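Local atomic coordinates of phosphate-binding protein (Unidentified prokaryotic organism, PDB entry 3W9V), a protein that binds inorganic phosphate as a secreted solute-binding protein of the PstS family and forms a hetero-oligomer with human PON1. Residues T311-G314 against Q315-F319. The protein carries 1 engineered substitution. Numbering follows the deposited sequence.
Sequences TQTG and QVRDF
The side chains of Thr311 and Gln315 run alongside each other, one helical turn apart. The methyl CG2 of Thr311 rests 3.9 Å from the amide carbon CD of Gln315. Gln315 puts its CG beside the backbone N (chi1 -71°) and then runs extended, which carries the amide back along Thr311. Its CG passes 3.3 Å from Thr311 O. That carbonyl accepts Gln315 N at 2.9 Å. The next three residues repeat this bond. Val316 N reaches Gln312 O at 2.9 Å. Arg317 N binds Thr313 O at 3.0 Å, and Asp318 N binds Gly314 O at 2.9 Å. CG of Arg317 lies 3.4 Å from Thr313 O. The bend at chi3 (53°) turns the guanidinium end away from 311-314, where NH1 hydrogen-bonds the carbonyls of Leu355 and Ile363. Further out, Asn309 holds the start of the helix: its OD1 accepts Gln312 N, and its O bonds Thr313 OG1. Val316 and Phe319 pack on Phe303 of strand 296-304. This is regular alpha-helical i to i+4 bonding near the N-terminal end of helix 310-323, which lies against the mixed sheet of a periplasmic-binding-protein fold.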
ATOM      1  N   THR A 311     -22.200   5.400  19.819  1.00 10.53           N
ATOM      2  CA  THR A 311     -22.710   4.795  18.596  1.00  9.88           C
ATOM      3  C   THR A 311     -21.581   4.602  17.576  1.00  9.25           C
ATOM      4  O   THR A 311     -21.454   3.530  16.969  1.00  9.44           O
ATOM      5  CB  THR A 311     -23.860   5.620  17.996  1.00 11.38           C
ATOM      6  OG1 THR A 311     -24.968   5.611  18.907  1.00 14.28           O
ATOM      7  CG2 THR A 311     -24.306   5.043  16.666  1.00 13.88           C
ATOM      8  N   GLN A 312     -20.755   5.631  17.401  1.00  9.04           N
ATOM      9  CA  GLN A 312     -19.593   5.512  16.526  1.00  8.00           C
ATOM     10  C   GLN A 312     -18.653   4.407  17.000  1.00  7.53           C
ATOM     11  O   GLN A 312     -18.130   3.646  16.188  1.00  8.12           O
ATOM     12  CB  GLN A 312     -18.844   6.841  16.406  1.00  8.94           C
ATOM     13  CG  GLN A 312     -19.601   7.900  15.613  1.00  9.07           C
ATOM     14  CD  GLN A 312     -18.801   9.177  15.438  1.00  9.72           C
ATOM     15  OE1 GLN A 312     -17.884   9.457  16.203  1.00 11.76           O
ATOM     16  NE2 GLN A 312     -19.146   9.958  14.421  1.00 11.84           N
ATOM     17  N   THR A 313     -18.445   4.306  18.308  1.00  8.31           N
ATOM     18  CA  THR A 313     -17.594   3.250  18.853  1.00  8.33           C
ATOM     19  C   THR A 313     -18.091   1.867  18.433  1.00  8.32           C
ATOM     20  O   THR A 313     -17.321   1.027  17.954  1.00  8.11           O
ATOM     21  CB  THR A 313     -17.543   3.321  20.384  1.00  9.52           C
ATOM     22  OG1 THR A 313     -16.941   4.560  20.778  1.00  9.26           O
ATOM     23  CG2 THR A 313     -16.742   2.158  20.954  1.00 10.36           C
ATOM     24  N   GLY A 314     -19.385   1.634  18.608  1.00  8.61           N
ATOM     25  CA  GLY A 314     -19.972   0.364  18.227  1.00  8.85           C
ATOM     26  C   GLY A 314     -19.873   0.109  16.735  1.00  7.51           C
ATOM     27  O   GLY A 314     -19.639  -1.021  16.311  1.00  8.32           O
ATOM     28  N   GLN A 315     -20.056   1.150  15.931  1.00  7.81           N
ATOM     29  CA  GLN A 315     -19.967   1.011  14.481  1.00  7.42           C
ATOM     30  C   GLN A 315     -18.545   0.692  14.009  1.00  7.15           C
ATOM     31  O   GLN A 315     -18.357  -0.087  13.072  1.00  7.15           O
ATOM     32  CB  GLN A 315     -20.517   2.255  13.790  1.00  7.60           C
ATOM     33  CG  GLN A 315     -22.030   2.358  13.910  1.00  8.68           C
ATOM     34  CD  GLN A 315     -22.571   3.676  13.418  1.00  9.22           C
ATOM     35  OE1 GLN A 315     -21.896   4.696  13.476  1.00 10.47           O
ATOM     36  NE2 GLN A 315     -23.813   3.663  12.939  1.00 11.48           N
ATOM     37  N   VAL A 316     -17.548   1.287  14.653  1.00  7.38           N
ATOM     38  CA  VAL A 316     -16.163   0.945  14.356  1.00  6.19           C
ATOM     39  C   VAL A 316     -15.902  -0.521  14.713  1.00  6.31           C
ATOM     40  O   VAL A 316     -15.284  -1.264  13.939  1.00  6.83           O
ATOM     41  CB  VAL A 316     -15.183   1.882  15.090  1.00  6.75           C
ATOM     42  CG1 VAL A 316     -13.762   1.354  14.988  1.00  7.62           C
ATOM     43  CG2 VAL A 316     -15.264   3.284  14.514  1.00  7.39           C
ATOM     44  N   ARG A 317     -16.368  -0.948  15.882  1.00  7.04           N
ATOM     45  CA  ARG A 317     -16.211  -2.340  16.275  1.00  7.32           C
ATOM     46  C   ARG A 317     -16.888  -3.286  15.282  1.00  6.83           C
ATOM     47  O   ARG A 317     -16.328  -4.331  14.952  1.00  7.64           O
ATOM     48  CB  ARG A 317     -16.719  -2.568  17.699  1.00  8.03           C
ATOM     49  CG  ARG A 317     -15.859  -1.879  18.758  1.00  8.55           C
ATOM     50  CD  ARG A 317     -16.396  -2.094  20.170  1.00  8.59           C
ATOM     51  NE  ARG A 317     -16.595  -3.508  20.453  1.00  9.63           N
ATOM     52  CZ  ARG A 317     -15.632  -4.339  20.843  1.00  8.46           C
ATOM     53  NH1 ARG A 317     -14.394  -3.900  21.020  1.00  8.47           N
ATOM     54  NH2 ARG A 317     -15.915  -5.617  21.050  1.00 10.82           N
ATOM     55  N   ASP A 318     -18.072  -2.927  14.798  1.00  7.36           N
ATOM     56  CA  ASP A 318     -18.757  -3.766  13.815  1.00  7.33           C
ATOM     57  C   ASP A 318     -17.951  -3.878  12.522  1.00  6.40           C
ATOM     58  O   ASP A 318     -17.896  -4.946  11.901  1.00  6.78           O
ATOM     59  CB  ASP A 318     -20.156  -3.231  13.513  1.00  8.00           C
ATOM     60  CG  ASP A 318     -21.127  -3.417  14.672  1.00  8.72           C
ATOM     61  OD1 ASP A 318     -20.831  -4.186  15.608  1.00 11.61           O
ATOM     62  OD2 ASP A 318     -22.197  -2.779  14.645  1.00 11.32           O
ATOM     63  N   PHE A 319     -17.312  -2.782  12.123  1.00  6.64           N
ATOM     64  CA  PHE A 319     -16.448  -2.835  10.951  1.00  6.56           C
ATOM     65  C   PHE A 319     -15.261  -3.775  11.174  1.00  6.59           C
ATOM     66  O   PHE A 319     -14.959  -4.607  10.315  1.00  6.69           O
ATOM     67  CB  PHE A 319     -15.953  -1.451  10.533  1.00  7.29           C
ATOM     68  CG  PHE A 319     -14.877  -1.508   9.492  1.00  6.56           C
ATOM     69  CD1 PHE A 319     -15.151  -1.976   8.215  1.00  7.56           C
ATOM     70  CD2 PHE A 319     -13.582  -1.136   9.795  1.00  8.18           C
ATOM     71  CE1 PHE A 319     -14.152  -2.066   7.257  1.00  7.37           C
ATOM     72  CE2 PHE A 319     -12.582  -1.221   8.842  1.00  9.63           C
ATOM     73  CZ  PHE A 319     -12.866  -1.682   7.572  1.00  8.61           C
TER